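Local coordinates for protein possible TctC subunit of the Tripartite Tricarboxylate Transport(TTT) Family (Rhodopseudomonas palustris, PDB 6HKE) that binds malate of either hand and probably serves as the periplasmic substrate-binding component of a tripartite tricarboxylate transporter, at residues G27-T32 with S172-A177; A34-A39 with T270-L275. The protein carries 2 engineered substitutions. All coordinates share one frame; numbering follows the deposited sequence.

In the fold
From the N terminus, the chain leaves strand 18-22 and enters helix 29-45, which supplies the first segment of both contacts: its beginning, with the preceding loop, to contact 1 and its next turns to contact 2. Contact 1 closes a loop of about 140 residues when the start of helix 174-182 comes back to the malate cleft. The chain then runs on past strands 188-192 and 236-244 to helix 266-274, where contact 2 closes a longer loop of about 230 residues. The two loops therefore cross rather than nest. One helix is thus tied at its start to the ligand site and helix 174-182, and farther along to a helix late in the chain.

Contact 1 of 2, residues G27-T32 with S172-A177; sequences GGPTDT and SGTGPA. With LMR ((2S)-2-hydroxybutanedioic acid), chain E; MLT (D-malate), chain D.
The ring of P29 and the hydroxyl of T174 meet beside the flat carboxylate of bound malate, modelled as overlapping enantiomers. Over one face of that carboxylate lies the CG-CD corner of the proline. P29 CD stands 3.2 Å from LMR O4A and 3.0 Å from T174 OG1, the side chains of P29 and T174 crossing at about a right angle. G173 CA lies across the carboxylate plane, nearer the rim, 3.6 Å from LMR O4A. Around that rim each segment grips a different oxygen: T174 N donates to LMR O4A over 2.9 Å, and T30 N to LMR O4B over 3.3 Å. D-malate is held alike, with T30 N to MLT O4 at 3.1 Å.

With OG1 placed between the backbone N and the carbonyl carbon (chi1 59°), T174 sets its hydroxyl by the proline and its CG2 against the far carboxylate of malate; D191 is the hydroxyl's strongest polar partner. G28 CA comes to 4.0 Å from G175 CA. A side-chain carbon on G28 would run into LMR O4A, and one on G175 would press on G28 N. G28 O accepts from both T32 N and T32 OG1, and G27 N points almost straight (172°) at D31 OD2 from above its carboxylate plane, tying the loop before the helix to its first turn.

Two helix starts, N-capped by G28 and G173, converge on one carboxylate and probably stabilise its negative charge; this is an anion site in the cleft of a type II periplasmic binding protein.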
# COMPACT_ATOMS: atom_id res chain seq x y z
N GLY A 27 -7.73 7.44 -7.16
CA GLY A 27 -6.58 7.65 -8.07
C GLY A 27 -5.27 7.10 -7.52
O GLY A 27 -4.38 6.87 -8.33
N GLY A 28 -5.16 6.89 -6.21
CA GLY A 28 -3.94 6.35 -5.59
C GLY A 28 -3.83 4.83 -5.73
O GLY A 28 -4.72 4.18 -6.26
N PRO A 29 -2.71 4.23 -5.27
CA PRO A 29 -2.43 2.81 -5.52
C PRO A 29 -3.52 1.87 -5.00
O PRO A 29 -3.91 0.98 -5.74
CB PRO A 29 -1.12 2.53 -4.77
CG PRO A 29 -0.96 3.72 -3.81
CD PRO A 29 -1.64 4.89 -4.51
N THR A 30 -3.97 2.07 -3.76
CA THR A 30 -4.93 1.15 -3.11
C THR A 30 -6.24 1.20 -3.90
O THR A 30 -6.76 0.14 -4.27
CB THR A 30 -5.08 1.44 -1.62
OG1 THR A 30 -3.86 1.17 -0.93
CG2 THR A 30 -6.18 0.60 -1.01
N ASP A 31 -6.74 2.41 -4.15
CA ASP A 31 -7.94 2.66 -4.99
C ASP A 31 -7.78 2.01 -6.38
O ASP A 31 -8.73 1.36 -6.82
CB ASP A 31 -8.16 4.16 -5.11
CG ASP A 31 -9.33 4.50 -6.00
OD1 ASP A 31 -10.47 4.33 -5.55
OD2 ASP A 31 -9.09 4.89 -7.16
N THR A 32 -6.63 2.16 -7.03
CA THR A 32 -6.36 1.70 -8.42
C THR A 32 -6.46 0.17 -8.46
O THR A 32 -7.15 -0.36 -9.35
CB THR A 32 -4.99 2.19 -8.90
OG1 THR A 32 -5.11 3.60 -9.09
CG2 THR A 32 -4.52 1.51 -10.18
N SER A 172 -4.38 12.71 2.03
CA SER A 172 -5.54 11.79 2.00
C SER A 172 -5.19 10.50 1.25
O SER A 172 -6.01 9.56 1.29
CB SER A 172 -6.74 12.47 1.36
OG SER A 172 -6.42 13.01 0.08
N GLY A 173 -4.05 10.48 0.55
CA GLY A 173 -3.50 9.32 -0.17
C GLY A 173 -2.22 9.69 -0.88
O GLY A 173 -1.84 10.88 -0.85
N THR A 174 -1.55 8.74 -1.54
CA THR A 174 -0.33 9.05 -2.34
C THR A 174 -0.74 9.48 -3.74
O THR A 174 0.14 9.97 -4.48
CB THR A 174 0.69 7.91 -2.36
OG1 THR A 174 0.01 6.79 -2.92
CG2 THR A 174 1.26 7.64 -0.98
N GLY A 175 -2.02 9.39 -4.09
CA GLY A 175 -2.53 10.07 -5.30
C GLY A 175 -2.35 11.58 -5.17
O GLY A 175 -1.58 12.20 -5.90
N PRO A 176 -3.05 12.23 -4.22
CA PRO A 176 -2.78 13.64 -3.92
C PRO A 176 -1.31 13.94 -3.57
O PRO A 176 -0.81 14.94 -4.04
CB PRO A 176 -3.74 13.92 -2.76
CG PRO A 176 -4.88 12.99 -3.04
CD PRO A 176 -4.19 11.71 -3.47
N ALA A 177 -0.66 13.12 -2.75
CA ALA A 177 0.75 13.35 -2.35
C ALA A 177 1.65 13.35 -3.60
O ALA A 177 2.59 14.16 -3.66
CB ALA A 177 1.20 12.32 -1.34
C1 LMR E . -0.26 4.50 1.36
O1A LMR E . -0.84 3.91 2.29
O1B LMR E . 0.89 5.00 1.44
C2 LMR E . -1.01 4.59 0.02
O2 LMR E . -1.53 3.36 -0.45
C3 LMR E . -2.19 5.58 0.07
C4 LMR E . -3.00 5.36 -1.19
O4A LMR E . -3.04 6.29 -2.02
O4B LMR E . -3.55 4.25 -1.36
C1 MLT D . -0.54 4.35 1.46
O1 MLT D . -0.49 3.46 2.34
O2 MLT D . 0.40 5.17 1.34
C2 MLT D . -1.77 4.45 0.59
O3 MLT D . -2.20 3.23 -0.05
C3 MLT D . -1.56 5.38 -0.57
C4 MLT D . -2.90 5.37 -1.26
O4 MLT D . -3.43 4.27 -1.59
O5 MLT D . -3.43 6.49 -1.43

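Contact 2 of 2, residues A34-A39 with T270-L275; sequences ARLITA and TRLTDL
L36 drives its branched end against helix 266-274 and divides its two methyls between a buried side and an exposed one. CD2 takes the buried side: it lies 3.9 Å from L272 CG and 3.6 Å from R271 CB, against the base of R271 and the branch point of L272. I37 adds a looser apolar touch, its CD1 standing 4.4 Å from L272 CD1. L36, I37 and L272 are all buried, and no hydrogen bond joins the segments, so apolar contact carries this half. With CG anti to the backbone N (chi1 172°), L36 extends toward the other helix.

The helix that L36 projects from is the connection of a beta-alpha-beta unit, joining the parallel neighbours 18-22 and 49-53. A34 and T38 rest on those strands, while L36 looks to helix 266-274, whose short segment runs nearly antiparallel at an axis separation of 11.0 Å and an angle of 160°. On the strand-facing side of helix 29-45, T38 OG1 donates to A34 O over 2.6 Å, and A34 O also takes the backbone bond from T38 N.

The other methyl, CD1, turns to R271, whose exposed side chain forms the open margin of the contact. Bent at chi3 (143°), the R271 chain passes slantwise over this methyl, with CD 3.6 Å and NH2 3.5 Å from L36 CD1; the guanidinium meets it obliquely. Replacing L36 by an alanine would probably open a gap beside L272 CG and let the R271 side chain turn more freely. R271 NE has a further partner in D267, but that ion pair is long and weak.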
# COMPACT_ATOMS: atom_id res chain seq x y z
N ALA A 34 -7.92 -1.93 -6.09
CA ALA A 34 -9.28 -2.34 -5.67
C ALA A 34 -10.27 -2.19 -6.84
O ALA A 34 -11.06 -3.11 -7.09
CB ALA A 34 -9.72 -1.55 -4.47
N ARG A 35 -10.20 -1.08 -7.58
CA ARG A 35 -11.18 -0.83 -8.67
C ARG A 35 -10.98 -1.87 -9.78
O ARG A 35 -11.97 -2.36 -10.35
CB ARG A 35 -11.05 0.60 -9.19
CG ARG A 35 -11.86 1.59 -8.37
CD ARG A 35 -11.63 3.03 -8.78
NE ARG A 35 -12.04 3.84 -7.65
CZ ARG A 35 -13.29 4.13 -7.34
NH1 ARG A 35 -14.29 3.72 -8.11
NH2 ARG A 35 -13.54 4.83 -6.26
N LEU A 36 -9.73 -2.18 -10.05
CA LEU A 36 -9.31 -3.10 -11.13
C LEU A 36 -9.78 -4.52 -10.80
O LEU A 36 -10.34 -5.19 -11.69
CB LEU A 36 -7.79 -3.00 -11.27
CG LEU A 36 -7.16 -4.02 -12.21
CD1 LEU A 36 -7.76 -3.89 -13.60
CD2 LEU A 36 -5.64 -3.85 -12.24
N ILE A 37 -9.59 -4.97 -9.55
CA ILE A 37 -9.92 -6.37 -9.17
C ILE A 37 -11.44 -6.52 -8.90
O ILE A 37 -12.06 -7.47 -9.45
CB ILE A 37 -9.03 -6.87 -8.02
CG1 ILE A 37 -7.59 -6.99 -8.50
CG2 ILE A 37 -9.54 -8.19 -7.51
CD1 ILE A 37 -6.57 -7.07 -7.42
N THR A 38 -12.03 -5.60 -8.14
CA THR A 38 -13.45 -5.70 -7.71
C THR A 38 -14.39 -5.67 -8.92
O THR A 38 -15.40 -6.41 -8.86
CB THR A 38 -13.81 -4.64 -6.66
OG1 THR A 38 -13.61 -3.33 -7.21
CG2 THR A 38 -13.00 -4.86 -5.40
N ALA A 39 -14.10 -4.89 -9.97
CA ALA A 39 -14.94 -4.88 -11.21
C ALA A 39 -15.01 -6.30 -11.80
O ALA A 39 -16.13 -6.74 -12.12
CB ALA A 39 -14.44 -3.88 -12.23
N THR A 270 -2.36 -7.91 -16.88
CA THR A 270 -1.56 -6.97 -17.70
C THR A 270 -1.60 -5.59 -17.05
O THR A 270 -0.54 -4.93 -17.05
CB THR A 270 -1.94 -7.03 -19.18
OG1 THR A 270 -3.24 -6.47 -19.32
CG2 THR A 270 -1.93 -8.44 -19.74
N ARG A 271 -2.73 -5.16 -16.46
CA ARG A 271 -2.78 -3.82 -15.79
C ARG A 271 -1.89 -3.86 -14.54
O ARG A 271 -0.99 -3.01 -14.40
CB ARG A 271 -4.21 -3.37 -15.50
CG ARG A 271 -4.82 -2.48 -16.59
CD ARG A 271 -6.33 -2.66 -16.65
NE ARG A 271 -7.19 -1.50 -16.93
CZ ARG A 271 -7.60 -0.57 -16.05
NH1 ARG A 271 -8.39 0.41 -16.44
NH2 ARG A 271 -7.20 -0.60 -14.79
N LEU A 272 -2.08 -4.85 -13.68
CA LEU A 272 -1.24 -4.99 -12.46
C LEU A 272 0.25 -5.00 -12.86
O LEU A 272 1.00 -4.17 -12.32
CB LEU A 272 -1.62 -6.27 -11.71
CG LEU A 272 -2.88 -6.18 -10.85
CD1 LEU A 272 -3.22 -7.55 -10.28
CD2 LEU A 272 -2.71 -5.17 -9.72
N THR A 273 0.65 -5.90 -13.76
CA THR A 273 2.08 -6.18 -14.06
C THR A 273 2.70 -5.01 -14.84
O THR A 273 3.91 -4.75 -14.61
CB THR A 273 2.27 -7.56 -14.72
OG1 THR A 273 1.59 -7.60 -15.98
CG2 THR A 273 1.79 -8.70 -13.85
N ASP A 274 1.94 -4.31 -15.68
CA ASP A 274 2.42 -3.10 -16.41
C ASP A 274 2.79 -1.97 -15.43
O ASP A 274 3.58 -1.08 -15.81
CB ASP A 274 1.38 -2.53 -17.38
CG ASP A 274 1.21 -3.30 -18.67
OD1 ASP A 274 2.16 -4.03 -19.08
OD2 ASP A 274 0.11 -3.17 -19.27
N LEU A 275 2.21 -1.97 -14.24
CA LEU A 275 2.44 -0.90 -13.24
C LEU A 275 3.38 -1.43 -12.14
O LEU A 275 3.52 -0.74 -11.14
CB LEU A 275 1.08 -0.46 -12.70
CG LEU A 275 0.15 0.21 -13.72
CD1 LEU A 275 -1.22 0.49 -13.11
CD2 LEU A 275 0.74 1.52 -14.23